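Local coordinates for putative N-acetylmuramoyl-L-alanine amidase,autolysin cwp6 (Peptoclostridium difficile, PDB 5J72), which probably cleaves the amide bond between N-acetylmuramic acid and L-alanine in peptidoglycan as a zinc-dependent cell wall amidase that carries CWB2 anchoring modules, at residues 483-497 with 622-634. Numbering follows the deposited sequence. Where two conformers were deposited one is given.
Sequences NTALATTEYLRSKGI and VKTMGTQIGIGIE
The Thr484 side chain packs as a knob into the hole formed by Val622, Met625, Gly626 and Ile629, its CG2 reaching Ile629 CD1 at 3.8 Å while OG1 lies against Val622 CG1. That hydroxyl is bonded outside the pair, to Tyr480 O and the hydroxyl of Tyr531. One turn on, Ala487 CB rests on the backbone of Lys623 and on its CG; the lysine bends at its last torsion, leaving NZ near this methyl, bonded to the Tyr402 hydroxyl and salt-bridged to Asp345. A water donates to both Ala487 O (2.6 Å) and Thr627 OG1, tying the two helices together. Thr488 marks the closest backbone approach, its CA only 4.3 Å from that of Gly626. With OG1 anti to its own carbonyl carbon, Thr488 OG1 donates to Gly626 O at 2.8 Å, from well off the end of the C=O (106° at the oxygen); Gly630 N also bonds this carbonyl. Thr488 CG2 packs over Gly630 CA. At this glycine-lined crossing the axes of 483-494 and 622-634 pass 6.9 Å apart at -47°, joining helices 477-494 and 619-637 on one side of the mixed sheet of the amidase_3 domain, where Thr484 and Thr488 also touch Ile529 of strand 525-532. The side chains of Thr484 and Ile629 lie about 9 Å from those of the zinc ligands Glu477 and His530, respectively. Tyr491, its CG anti to the backbone N, carries Ile631 CG1 over one ring face as a CH-pi contact, 3.8 Å from the centroid. At the ring edge, Tyr491 OH donates to Glu634 OE1 at 2.5 Å, on the syn side but out of the carboxylate plane, which is turned 78° from the ring. Leu492 CD2 touches both Gly630 O and Ile633 CG2. Lys495 lays CB and CG against Glu634 OE2, its NZ not in contact. After Gly496, C-prime residue of a Schellman motif, Ile497 CD1 covers Glu634 CB and CG.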
ATOM      1  N   ASN A 483       1.078  -0.891 -19.759  1.00 21.19           N
ATOM      2  CA  ASN A 483       0.049  -1.607 -18.960  1.00 23.36           C
ATOM      3  C   ASN A 483       0.076  -3.137 -19.292  1.00 24.40           C
ATOM      4  O   ASN A 483      -0.072  -3.937 -18.395  1.00 20.87           O
ATOM      5  CB  ASN A 483      -1.305  -1.047 -19.260  1.00 25.63           C
ATOM      6  CG  ASN A 483      -1.399   0.374 -18.738  1.00 31.46           C
ATOM      7  OD1 ASN A 483      -0.765   0.672 -17.703  1.00 30.11           O
ATOM      8  ND2 ASN A 483      -2.050   1.310 -19.464  1.00 33.69           N
ATOM      9  N   THR A 484       0.294  -3.491 -20.573  1.00 22.65           N
ATOM     10  CA  THR A 484       0.356  -4.912 -20.930  1.00 22.10           C
ATOM     11  C   THR A 484       1.585  -5.548 -20.254  1.00 19.72           C
ATOM     12  O   THR A 484       1.489  -6.606 -19.623  1.00 19.91           O
ATOM     13  CB  THR A 484       0.507  -5.044 -22.468  1.00 22.31           C
ATOM     14  OG1 THR A 484      -0.619  -4.458 -23.071  1.00 21.12           O
ATOM     15  CG2 THR A 484       0.608  -6.565 -22.897  1.00 21.67           C
ATOM     16  N   ALA A 485       2.752  -4.860 -20.351  1.00 18.82           N
ATOM     17  CA  ALA A 485       3.996  -5.381 -19.830  1.00 16.89           C
ATOM     18  C   ALA A 485       3.979  -5.523 -18.330  1.00 17.08           C
ATOM     19  O   ALA A 485       4.600  -6.479 -17.800  1.00 18.42           O
ATOM     20  CB  ALA A 485       5.214  -4.498 -20.268  1.00 16.60           C
ATOM     21  N   LEU A 486       3.327  -4.645 -17.629  1.00 17.75           N
ATOM     22  CA  LEU A 486       3.286  -4.765 -16.146  1.00 17.55           C
ATOM     23  C   LEU A 486       2.526  -6.080 -15.818  1.00 16.48           C
ATOM     24  O   LEU A 486       2.912  -6.793 -14.892  1.00 19.61           O
ATOM     25  CB  LEU A 486       2.509  -3.533 -15.527  1.00 16.96           C
ATOM     26  CG  LEU A 486       3.470  -2.259 -15.566  1.00 18.93           C
ATOM     27  CD1 LEU A 486       2.607  -0.941 -15.402  1.00 22.07           C
ATOM     28  CD2 LEU A 486       4.565  -2.340 -14.445  1.00 20.06           C
ATOM     29  N   ALA A 487       1.463  -6.338 -16.559  1.00 17.90           N
ATOM     30  CA  ALA A 487       0.657  -7.561 -16.279  1.00 21.35           C
ATOM     31  C   ALA A 487       1.462  -8.824 -16.620  1.00 22.55           C
ATOM     32  O   ALA A 487       1.366  -9.829 -15.915  1.00 21.53           O
ATOM     33  CB  ALA A 487      -0.629  -7.490 -17.070  1.00 19.84           C
ATOM     34  N   THR A 488       2.250  -8.800 -17.721  1.00 21.81           N
ATOM     35  CA  THR A 488       3.105  -9.937 -18.033  1.00 17.88           C
ATOM     36  C   THR A 488       4.121 -10.159 -16.929  1.00 22.13           C
ATOM     37  O   THR A 488       4.418 -11.295 -16.520  1.00 20.14           O
ATOM     38  CB  THR A 488       3.903  -9.637 -19.353  1.00 19.92           C
ATOM     39  OG1 THR A 488       2.953  -9.412 -20.380  1.00 18.38           O
ATOM     40  CG2 THR A 488       4.892 -10.815 -19.716  1.00 20.02           C
ATOM     41  N   THR A 489       4.735  -9.045 -16.454  1.00 19.21           N
ATOM     42  CA  THR A 489       5.730  -9.177 -15.398  1.00 20.57           C
ATOM     43  C   THR A 489       5.088  -9.783 -14.136  1.00 19.16           C
ATOM     44  O   THR A 489       5.667 -10.667 -13.480  1.00 20.17           O
ATOM     45  CB  THR A 489       6.323  -7.737 -15.081  1.00 19.19           C
ATOM     46  OG1 THR A 489       7.000  -7.317 -16.270  1.00 17.29           O
ATOM     47  CG2 THR A 489       7.353  -7.764 -13.967  1.00 18.38           C
ATOM     48  N   GLU A 490       3.923  -9.291 -13.814  1.00 19.39           N
ATOM     49  CA  GLU A 490       3.223  -9.734 -12.597  1.00 19.55           C
ATOM     50  C   GLU A 490       2.960 -11.293 -12.697  1.00 24.87           C
ATOM     51  O   GLU A 490       3.181 -12.017 -11.744  1.00 22.88           O
ATOM     52  CB  GLU A 490       1.870  -9.036 -12.526  1.00 25.69           C
ATOM     53  CG  GLU A 490       1.294  -9.236 -11.142  1.00 37.20           C
ATOM     54  CD  GLU A 490       1.939  -8.227 -10.142  1.00 50.10           C
ATOM     55  OE1 GLU A 490       3.076  -7.765 -10.367  1.00 52.60           O
ATOM     56  OE2 GLU A 490       1.289  -7.903  -9.156  1.00 56.32           O
ATOM     57  N   TYR A 491       2.516 -11.758 -13.880  1.00 23.30           N
ATOM     58  CA  TYR A 491       2.268 -13.209 -14.025  1.00 23.95           C
ATOM     59  C   TYR A 491       3.544 -13.962 -13.878  1.00 26.17           C
ATOM     60  O   TYR A 491       3.608 -14.937 -13.109  1.00 23.53           O
ATOM     61  CB  TYR A 491       1.630 -13.511 -15.374  1.00 22.87           C
ATOM     62  CG  TYR A 491       1.465 -15.018 -15.522  1.00 27.37           C
ATOM     63  CD1 TYR A 491       0.382 -15.674 -14.952  1.00 27.09           C
ATOM     64  CD2 TYR A 491       2.446 -15.784 -16.145  1.00 27.14           C
ATOM     65  CE1 TYR A 491       0.286 -17.063 -14.983  1.00 30.45           C
ATOM     66  CE2 TYR A 491       2.355 -17.180 -16.201  1.00 26.24           C
ATOM     67  CZ  TYR A 491       1.275 -17.810 -15.612  1.00 33.15           C
ATOM     68  OH  TYR A 491       1.197 -19.186 -15.657  1.00 31.61           O
ATOM     69  N   LEU A 492       4.617 -13.536 -14.563  1.00 22.61           N
ATOM     70  CA  LEU A 492       5.873 -14.287 -14.453  1.00 23.77           C
ATOM     71  C   LEU A 492       6.404 -14.342 -13.027  1.00 26.08           C
ATOM     72  O   LEU A 492       6.905 -15.388 -12.572  1.00 23.75           O
ATOM     73  CB  LEU A 492       6.940 -13.640 -15.372  1.00 20.89           C
ATOM     74  CG  LEU A 492       6.589 -13.845 -16.875  1.00 24.93           C
ATOM     75  CD1 LEU A 492       7.515 -13.012 -17.779  1.00 20.06           C
ATOM     76  CD2 LEU A 492       6.798 -15.366 -17.216  1.00 23.97           C
ATOM     77  N   ARG A 493       6.330 -13.207 -12.313  1.00 22.17           N
ATOM     78  CA  ARG A 493       6.848 -13.212 -10.947  1.00 24.67           C
ATOM     79  C   ARG A 493       6.026 -14.119 -10.056  1.00 22.63           C
ATOM     80  O   ARG A 493       6.602 -14.727  -9.153  1.00 24.62           O
ATOM     81  CB  ARG A 493       6.825 -11.789 -10.342  1.00 24.34           C
ATOM     82  CG  ARG A 493       7.800 -10.901 -11.045  1.00 24.83           C
ATOM     83  CD  ARG A 493       8.013  -9.585 -10.275  1.00 24.94           C
ATOM     84  NE  ARG A 493       9.121  -8.870 -10.915  1.00 28.02           N
ATOM     85  CZ  ARG A 493       9.322  -7.563 -10.795  1.00 33.44           C
ATOM     86  NH1 ARG A 493       8.501  -6.817 -10.052  1.00 27.29           N
ATOM     87  NH2 ARG A 493      10.346  -6.990 -11.408  1.00 30.21           N
ATOM     88  N   SER A 494       4.730 -14.171 -10.257  1.00 24.01           N
ATOM     89  CA  SER A 494       3.878 -15.019  -9.429  1.00 28.37           C
ATOM     90  C   SER A 494       4.207 -16.527  -9.662  1.00 34.00           C
ATOM     91  O   SER A 494       3.810 -17.361  -8.841  1.00 30.61           O
ATOM     92  CB  SER A 494       2.422 -14.757  -9.747  1.00 27.70           C
ATOM     93  OG  SER A 494       2.053 -15.443 -10.931  1.00 25.90           O
ATOM     94  N   LYS A 495       4.908 -16.869 -10.766  1.00 31.19           N
ATOM     95  CA  LYS A 495       5.306 -18.274 -11.033  1.00 27.38           C
ATOM     96  C   LYS A 495       6.772 -18.473 -10.716  1.00 29.18           C
ATOM     97  O   LYS A 495       7.335 -19.488 -11.111  1.00 31.22           O
ATOM     98  CB  LYS A 495       5.018 -18.629 -12.499  1.00 25.14           C
ATOM     99  CG  LYS A 495       3.546 -18.465 -12.830  1.00 23.11           C
ATOM    100  CD  LYS A 495       2.727 -19.222 -11.801  1.00 31.76           C
ATOM    101  CE  LYS A 495       1.484 -19.749 -12.431  1.00 41.63           C
ATOM    102  NZ  LYS A 495       0.293 -19.036 -11.949  1.00 50.93           N
ATOM    103  N   GLY A 496       7.421 -17.538 -10.014  1.00 26.27           N
ATOM    104  CA  GLY A 496       8.811 -17.739  -9.622  1.00 28.86           C
ATOM    105  C   GLY A 496       9.859 -17.438 -10.681  1.00 33.67           C
ATOM    106  O   GLY A 496      11.007 -17.839 -10.532  1.00 33.31           O
ATOM    107  N   ILE A 497       9.485 -16.724 -11.776  1.00 30.79           N
ATOM    108  CA  ILE A 497      10.461 -16.373 -12.811  1.00 27.15           C
ATOM    109  C   ILE A 497      10.971 -14.949 -12.523  1.00 28.09           C
ATOM    110  O   ILE A 497      10.161 -14.101 -12.202  1.00 29.72           O
ATOM    111  CB  ILE A 497       9.746 -16.507 -14.222  1.00 27.63           C
ATOM    112  CG1 ILE A 497       9.500 -18.024 -14.535  1.00 28.23           C
ATOM    113  CG2 ILE A 497      10.621 -15.867 -15.342  1.00 26.89           C
ATOM    114  CD1 ILE A 497       8.309 -18.362 -15.483  1.00 28.14           C
ATOM    115  N   VAL A 622      -6.706  -5.536 -20.835  1.00 30.55           N
ATOM    116  CA  VAL A 622      -5.287  -5.334 -21.136  1.00 27.65           C
ATOM    117  C   VAL A 622      -4.476  -6.211 -20.212  1.00 26.05           C
ATOM    118  O   VAL A 622      -3.464  -6.781 -20.605  1.00 24.17           O
ATOM    119  CB  VAL A 622      -4.912  -3.833 -20.982  1.00 25.90           C
ATOM    120  CG1 VAL A 622      -3.371  -3.663 -21.056  1.00 23.52           C
ATOM    121  CG2 VAL A 622      -5.590  -3.034 -22.070  1.00 24.52           C
ATOM    122  N   LYS A 623      -4.933  -6.333 -18.943  1.00 25.22           N
ATOM    123  CA  LYS A 623      -4.211  -7.192 -18.018  1.00 29.61           C
ATOM    124  C   LYS A 623      -4.269  -8.682 -18.557  1.00 24.55           C
ATOM    125  O   LYS A 623      -3.288  -9.396 -18.476  1.00 24.75           O
ATOM    126  CB  LYS A 623      -4.835  -7.093 -16.632  0.62 28.90           C
ATOM    127  CG  LYS A 623      -4.100  -8.007 -15.666  0.62 37.86           C
ATOM    128  CD  LYS A 623      -4.638  -7.900 -14.237  0.62 43.25           C
ATOM    129  CE  LYS A 623      -3.558  -8.387 -13.278  0.62 51.19           C
ATOM    130  NZ  LYS A 623      -2.336  -7.506 -13.294  0.62 45.81           N
ATOM    131  N   THR A 624      -5.391  -9.102 -19.140  1.00 23.18           N
ATOM    132  CA  THR A 624      -5.484 -10.481 -19.669  1.00 27.52           C
ATOM    133  C   THR A 624      -4.480 -10.665 -20.822  1.00 25.31           C
ATOM    134  O   THR A 624      -3.818 -11.691 -20.923  1.00 24.20           O
ATOM    135  CB  THR A 624      -6.905 -10.745 -20.152  1.00 30.94           C
ATOM    136  OG1 THR A 624      -7.723 -10.681 -18.983  1.00 32.30           O
ATOM    137  CG2 THR A 624      -7.057 -12.136 -20.817  1.00 33.04           C
ATOM    138  N   MET A 625      -4.355  -9.651 -21.668  1.00 24.91           N
ATOM    139  CA  MET A 625      -3.375  -9.715 -22.758  1.00 24.46           C
ATOM    140  C   MET A 625      -2.001  -9.915 -22.182  1.00 23.78           C
ATOM    141  O   MET A 625      -1.260 -10.786 -22.657  1.00 21.42           O
ATOM    142  CB  MET A 625      -3.425  -8.423 -23.564  1.00 24.85           C
ATOM    143  CG  MET A 625      -2.299  -8.364 -24.626  1.00 26.06           C
ATOM    144  SD  MET A 625      -2.469  -9.638 -25.945  1.00 25.77           S
ATOM    145  CE  MET A 625      -3.951  -8.997 -26.890  1.00 22.63           C
ATOM    146  N   GLY A 626      -1.605  -9.136 -21.110  1.00 18.40           N
ATOM    147  CA  GLY A 626      -0.267  -9.327 -20.563  1.00 18.99           C
ATOM    148  C   GLY A 626      -0.104 -10.703 -19.918  1.00 18.91           C
ATOM    149  O   GLY A 626       0.954 -11.331 -20.015  1.00 20.48           O
ATOM    150  N   THR A 627      -1.136 -11.135 -19.207  1.00 19.58           N
ATOM    151  CA  THR A 627      -1.057 -12.443 -18.564  1.00 20.41           C
ATOM    152  C   THR A 627      -0.811 -13.579 -19.628  1.00 19.18           C
ATOM    153  O   THR A 627       0.051 -14.439 -19.407  1.00 23.56           O
ATOM    154  CB  THR A 627      -2.408 -12.755 -17.897  1.00 23.87           C
ATOM    155  OG1 THR A 627      -2.610 -11.733 -16.885  1.00 24.97           O
ATOM    156  CG2 THR A 627      -2.384 -14.229 -17.252  1.00 23.70           C
ATOM    157  N   GLN A 628      -1.564 -13.569 -20.730  1.00 23.05           N
ATOM    158  CA  GLN A 628      -1.378 -14.610 -21.769  1.00 25.99           C
ATOM    159  C   GLN A 628       0.040 -14.573 -22.313  1.00 26.25           C
ATOM    160  O   GLN A 628       0.681 -15.618 -22.550  1.00 23.68           O
ATOM    161  CB  GLN A 628      -2.392 -14.413 -22.894  1.00 26.47           C
ATOM    162  CG  GLN A 628      -3.859 -14.559 -22.469  1.00 27.83           C
ATOM    163  CD  GLN A 628      -4.071 -15.862 -21.697  1.00 34.93           C
ATOM    164  OE1 GLN A 628      -4.307 -15.865 -20.479  1.00 28.95           O
ATOM    165  NE2 GLN A 628      -3.931 -17.026 -22.379  1.00 27.29           N
ATOM    166  N   ILE A 629       0.573 -13.343 -22.521  1.00 21.29           N
ATOM    167  CA  ILE A 629       1.924 -13.297 -22.978  1.00 17.70           C
ATOM    168  C   ILE A 629       2.845 -13.923 -21.940  1.00 21.28           C
ATOM    169  O   ILE A 629       3.771 -14.644 -22.300  1.00 21.29           O
ATOM    170  CB  ILE A 629       2.329 -11.814 -23.286  1.00 19.29           C
ATOM    171  CG1 ILE A 629       1.501 -11.305 -24.494  1.00 18.39           C
ATOM    172  CG2 ILE A 629       3.849 -11.740 -23.549  1.00 21.13           C
ATOM    173  CD1 ILE A 629       1.677  -9.716 -24.774  1.00 21.50           C
ATOM    174  N   GLY A 630       2.581 -13.645 -20.615  1.00 20.52           N
ATOM    175  CA  GLY A 630       3.436 -14.214 -19.584  1.00 20.07           C
ATOM    176  C   GLY A 630       3.310 -15.751 -19.592  1.00 20.51           C
ATOM    177  O   GLY A 630       4.311 -16.449 -19.368  1.00 19.96           O
ATOM    178  N   ILE A 631       2.118 -16.250 -19.828  1.00 20.69           N
ATOM    179  CA  ILE A 631       1.945 -17.741 -19.819  1.00 23.86           C
ATOM    180  C   ILE A 631       2.768 -18.325 -20.999  1.00 23.56           C
ATOM    181  O   ILE A 631       3.475 -19.327 -20.822  1.00 26.19           O
ATOM    182  CB  ILE A 631       0.454 -18.132 -19.947  1.00 24.89           C
ATOM    183  CG1 ILE A 631      -0.331 -17.758 -18.639  1.00 23.08           C
ATOM    184  CG2 ILE A 631       0.346 -19.732 -20.160  1.00 24.76           C
ATOM    185  CD1 ILE A 631      -1.859 -17.711 -18.879  1.00 23.37           C
ATOM    186  N   GLY A 632       2.673 -17.690 -22.179  1.00 24.27           N
ATOM    187  CA  GLY A 632       3.454 -18.148 -23.334  1.00 22.45           C
ATOM    188  C   GLY A 632       4.931 -18.119 -23.036  1.00 25.10           C
ATOM    189  O   GLY A 632       5.680 -18.987 -23.454  1.00 24.92           O
ATOM    190  N   ILE A 633       5.416 -17.072 -22.318  1.00 22.21           N
ATOM    191  CA  ILE A 633       6.829 -17.012 -21.970  1.00 20.60           C
ATOM    192  C   ILE A 633       7.203 -18.161 -20.989  1.00 21.60           C
ATOM    193  O   ILE A 633       8.265 -18.794 -21.145  1.00 26.36           O
ATOM    194  CB  ILE A 633       7.191 -15.632 -21.314  1.00 18.41           C
ATOM    195  CG1 ILE A 633       7.069 -14.525 -22.435  1.00 21.46           C
ATOM    196  CG2 ILE A 633       8.635 -15.649 -20.667  1.00 19.49           C
ATOM    197  CD1 ILE A 633       7.165 -13.052 -21.818  1.00 20.76           C
ATOM    198  N   GLU A 634       6.370 -18.366 -19.972  1.00 24.44           N
ATOM    199  CA  GLU A 634       6.608 -19.436 -18.988  1.00 26.59           C
ATOM    200  C   GLU A 634       6.652 -20.813 -19.758  1.00 28.21           C
ATOM    201  O   GLU A 634       7.526 -21.646 -19.454  1.00 31.00           O
ATOM    202  CB  GLU A 634       5.473 -19.432 -17.976  1.00 29.78           C
ATOM    203  CG  GLU A 634       5.527 -20.653 -17.067  1.00 32.26           C
ATOM    204  CD  GLU A 634       4.299 -20.727 -16.156  1.00 29.64           C
ATOM    205  OE1 GLU A 634       3.171 -20.476 -16.619  1.00 31.01           O
ATOM    206  OE2 GLU A 634       4.505 -21.035 -14.966  1.00 35.75           O
TER
HETATM  207  O   HOH W   1      -0.856 -10.637 -14.807  1.00 27.58           O